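Local structure of crispr-associated endoribonuclease CAS2 (Thermococcus onnurineus, 5G4D) at residues 6-11 and 26-31. The protein probably acts as a metal-dependent endoribonuclease of the CRISPR adaptive immune system, forming a homodimer that associates with a Cas1 homodimer. Numbering follows the deposited sequence.
Sequences VVIVYD and RHLHWV
Leu28 meets strand 6-11 with both of its methyl groups: CD1 touches Ile8 and Val6, and CD2 adds a second contact to Val6. Leu28 CD1 lies 3.6 Å from Ile8 CD1 and 4.0 Å from Ile8 CG1, and the same Leu28 CD1 is 3.9 Å from Val6 CG2. Of these two residues, the second branch reaches Val6, Leu28 CD2 standing 3.9 Å from Val6 CG2, so this one valine methyl faces both prongs of the leucine fork. In each pair the side chains cross at about a right angle. Ile8 gets there through its long branch: with CG1 beside the backbone N and CD1 extended beyond it (chi2 -170°), the terminal methyl reaches the leucine. All three contacting residues are buried, on the helix-covered face of the sheet.

The closest CA pair, Val6 CA and Leu28 CA, is 8.8 Å apart. This gap is consistent with the strand order of the ferredoxin-like Cas2 fold, whose antiparallel sheet has strand 35-40 between 4-11 and 29-32. Backbone hydrogen bonds between Val6 and Gly38 and between Ile8 and Phe36 pair strand 4-11 with 35-40. Leu28, in the link from helix 17-25 to strand 29-32, also packs on Phe36 and Val40, while Ile8 touches Ile48 of helix 42-55.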
ATOM      1  N   VAL A   6     -11.156  -1.298   1.169  1.00 14.07           N
ATOM      2  CA  VAL A   6     -10.066  -0.368   1.460  1.00 15.35           C
ATOM      3  C   VAL A   6      -8.720  -1.078   1.414  1.00 14.91           C
ATOM      4  O   VAL A   6      -8.595  -2.271   1.711  1.00 15.64           O
ATOM      5  CB  VAL A   6     -10.245   0.342   2.823  1.00 13.69           C
ATOM      6  CG1 VAL A   6     -11.459   1.272   2.782  1.00 16.88           C
ATOM      7  CG2 VAL A   6     -10.355  -0.683   3.958  1.00 15.32           C
ATOM      8  N   VAL A   7      -7.702  -0.322   1.016  1.00 12.52           N
ATOM      9  CA  VAL A   7      -6.303  -0.705   1.205  1.00 12.93           C
ATOM     10  C   VAL A   7      -5.692   0.398   2.041  1.00 12.16           C
ATOM     11  O   VAL A   7      -5.758   1.573   1.656  1.00 12.76           O
ATOM     12  CB  VAL A   7      -5.531  -0.859  -0.120  1.00 11.78           C
ATOM     13  CG1 VAL A   7      -4.047  -1.150   0.173  1.00 13.48           C
ATOM     14  CG2 VAL A   7      -6.148  -1.930  -1.011  1.00 15.54           C
ATOM     15  N   ILE A   8      -5.110   0.039   3.184  1.00 11.05           N
ATOM     16  CA  ILE A   8      -4.547   1.022   4.102  1.00 11.77           C
ATOM     17  C   ILE A   8      -3.046   0.802   4.203  1.00 13.40           C
ATOM     18  O   ILE A   8      -2.591  -0.313   4.491  1.00 13.72           O
ATOM     19  CB  ILE A   8      -5.192   0.945   5.496  1.00 13.29           C
ATOM     20  CG1 ILE A   8      -6.692   1.209   5.388  1.00 13.91           C
ATOM     21  CG2 ILE A   8      -4.523   1.957   6.434  1.00 13.65           C
ATOM     22  CD1 ILE A   8      -7.359   1.397   6.746  1.00 13.09           C
ATOM     23  N   VAL A   9      -2.281   1.863   3.972  1.00 11.28           N
ATOM     24  CA  VAL A   9      -0.830   1.842   4.157  1.00 12.55           C
ATOM     25  C   VAL A   9      -0.487   2.921   5.171  1.00 13.21           C
ATOM     26  O   VAL A   9      -1.135   3.971   5.209  1.00 13.84           O
ATOM     27  CB  VAL A   9      -0.073   2.072   2.830  1.00 14.33           C
ATOM     28  CG1 VAL A   9      -0.392   0.969   1.847  1.00 14.95           C
ATOM     29  CG2 VAL A   9      -0.435   3.433   2.240  1.00 15.97           C
ATOM     30  N   TYR A  10       0.511   2.668   6.013  1.00 12.68           N
ATOM     31  CA  TYR A  10       0.809   3.657   7.045  1.00 15.20           C
ATOM     32  C   TYR A  10       2.305   3.749   7.295  1.00 16.39           C
ATOM     33  O   TYR A  10       3.052   2.779   7.160  1.00 16.95           O
ATOM     34  CB  TYR A  10       0.074   3.377   8.365  1.00 15.04           C
ATOM     35  CG  TYR A  10       0.294   2.007   8.961  1.00 14.96           C
ATOM     36  CD1 TYR A  10      -0.537   0.947   8.634  1.00 14.50           C
ATOM     37  CD2 TYR A  10       1.319   1.781   9.878  1.00 19.13           C
ATOM     38  CE1 TYR A  10      -0.352  -0.303   9.171  1.00 17.25           C
ATOM     39  CE2 TYR A  10       1.510   0.528  10.437  1.00 20.34           C
ATOM     40  CZ  TYR A  10       0.666  -0.507  10.084  1.00 19.18           C
ATOM     41  OH  TYR A  10       0.831  -1.760  10.630  1.00 19.05           O
ATOM     42  N   ASP A  11       2.712   4.961   7.641  1.00 15.95           N
ATOM     43  CA  ASP A  11       4.094   5.331   7.927  1.00 18.84           C
ATOM     44  C   ASP A  11       4.016   6.025   9.282  1.00 18.06           C
ATOM     45  O   ASP A  11       3.651   7.201   9.343  1.00 19.03           O
ATOM     46  CB  ASP A  11       4.611   6.250   6.825  1.00 21.63           C
ATOM     47  CG  ASP A  11       6.101   6.384   6.820  1.00 30.19           C
ATOM     48  OD1 ASP A  11       6.711   6.255   7.903  1.00 28.19           O
ATOM     49  OD2 ASP A  11       6.653   6.621   5.719  1.00 35.07           O
ATOM     50  N   ARG A  26      -7.477  -6.088  14.073  1.00 24.54           N
ATOM     51  CA  ARG A  26      -8.834  -6.367  14.521  1.00 25.52           C
ATOM     52  C   ARG A  26      -9.902  -5.976  13.504  1.00 26.15           C
ATOM     53  O   ARG A  26     -11.090  -6.191  13.769  1.00 26.12           O
ATOM     54  CB  ARG A  26      -9.101  -5.644  15.840  1.00 26.96           C
ATOM     55  CG  ARG A  26      -8.158  -6.023  16.968  1.00 30.28           C
ATOM     56  CD  ARG A  26      -8.368  -5.113  18.166  1.00 39.20           C
ATOM     57  NE  ARG A  26      -8.453  -5.876  19.398  1.00 48.29           N
ATOM     58  CZ  ARG A  26      -7.447  -6.010  20.255  1.00 48.97           C
ATOM     59  NH1 ARG A  26      -6.288  -5.419  20.015  1.00 45.69           N
ATOM     60  NH2 ARG A  26      -7.595  -6.735  21.362  1.00 46.59           N
ATOM     61  N   HIS A  27      -9.531  -5.421  12.348  1.00 21.50           N
ATOM     62  CA  HIS A  27     -10.540  -4.885  11.444  1.00 20.76           C
ATOM     63  C   HIS A  27     -10.311  -5.298   9.997  1.00 22.27           C
ATOM     64  O   HIS A  27     -11.270  -5.386   9.224  1.00 21.94           O
ATOM     65  CB  HIS A  27     -10.579  -3.359  11.552  1.00 22.99           C
ATOM     66  CG  HIS A  27     -11.046  -2.866  12.887  1.00 24.93           C
ATOM     67  ND1 HIS A  27     -12.377  -2.651  13.174  1.00 28.14           N
ATOM     68  CD2 HIS A  27     -10.363  -2.569  14.018  1.00 24.98           C
ATOM     69  CE1 HIS A  27     -12.494  -2.227  14.421  1.00 28.29           C
ATOM     70  NE2 HIS A  27     -11.288  -2.171  14.957  1.00 28.88           N
ATOM     71  N   LEU A  28      -9.059  -5.567   9.627  1.00 19.50           N
ATOM     72  CA  LEU A  28      -8.709  -5.793   8.233  1.00 17.28           C
ATOM     73  C   LEU A  28      -7.696  -6.927   8.109  1.00 19.59           C
ATOM     74  O   LEU A  28      -7.078  -7.360   9.086  1.00 21.80           O
ATOM     75  CB  LEU A  28      -8.151  -4.508   7.599  1.00 17.80           C
ATOM     76  CG  LEU A  28      -9.112  -3.320   7.483  1.00 17.81           C
ATOM     77  CD1 LEU A  28      -8.377  -2.090   7.014  1.00 16.75           C
ATOM     78  CD2 LEU A  28     -10.261  -3.651   6.526  1.00 16.30           C
ATOM     79  N   HIS A  29      -7.513  -7.385   6.874  1.00 20.63           N
ATOM     80  CA  HIS A  29      -6.539  -8.423   6.568  1.00 21.90           C
ATOM     81  C   HIS A  29      -5.136  -7.826   6.480  1.00 22.28           C
ATOM     82  O   HIS A  29      -4.923  -6.808   5.817  1.00 19.24           O
ATOM     83  CB  HIS A  29      -6.894  -9.109   5.247  1.00 22.78           C
ATOM     84  CG  HIS A  29      -8.221  -9.798   5.247  1.00 32.68           C
ATOM     85  ND1 HIS A  29      -8.452 -10.979   5.924  1.00 37.16           N
ATOM     86  CD2 HIS A  29      -9.383  -9.487   4.626  1.00 31.89           C
ATOM     87  CE1 HIS A  29      -9.703 -11.356   5.729  1.00 37.24           C
ATOM     88  NE2 HIS A  29     -10.290 -10.470   4.942  1.00 38.12           N
ATOM     89  N   TRP A  30      -4.178  -8.462   7.143  1.00 20.46           N
ATOM     90  CA  TRP A  30      -2.791  -8.017   7.089  1.00 18.61           C
ATOM     91  C   TRP A  30      -2.140  -8.550   5.814  1.00 22.85           C
ATOM     92  O   TRP A  30      -2.104  -9.766   5.594  1.00 26.05           O
ATOM     93  CB  TRP A  30      -2.045  -8.493   8.335  1.00 23.61           C
ATOM     94  CG  TRP A  30      -0.611  -8.079   8.386  1.00 22.96           C
ATOM     95  CD1 TRP A  30      -0.113  -6.912   8.889  1.00 21.98           C
ATOM     96  CD2 TRP A  30       0.522  -8.833   7.930  1.00 31.25           C
ATOM     97  NE1 TRP A  30       1.252  -6.888   8.777  1.00 25.73           N
ATOM     98  CE2 TRP A  30       1.671  -8.057   8.189  1.00 27.72           C
ATOM     99  CE3 TRP A  30       0.676 -10.086   7.325  1.00 31.71           C
ATOM    100  CZ2 TRP A  30       2.958  -8.494   7.869  1.00 32.84           C
ATOM    101  CZ3 TRP A  30       1.958 -10.521   7.007  1.00 34.25           C
ATOM    102  CH2 TRP A  30       3.077  -9.724   7.276  1.00 32.97           C
ATOM    103  N   VAL A  31      -1.644  -7.648   4.966  1.00 19.01           N
ATOM    104  CA  VAL A  31      -1.071  -8.030   3.667  1.00 19.27           C
ATOM    105  C   VAL A  31       0.433  -8.230   3.768  1.00 23.62           C
ATOM    106  O   VAL A  31       0.977  -9.245   3.320  1.00 21.68           O
ATOM    107  CB  VAL A  31      -1.414  -6.962   2.603  1.00 18.77           C
ATOM    108  CG1 VAL A  31      -0.741  -7.278   1.249  1.00 21.71           C
ATOM    109  CG2 VAL A  31      -2.915  -6.799   2.457  1.00 19.09           C
TER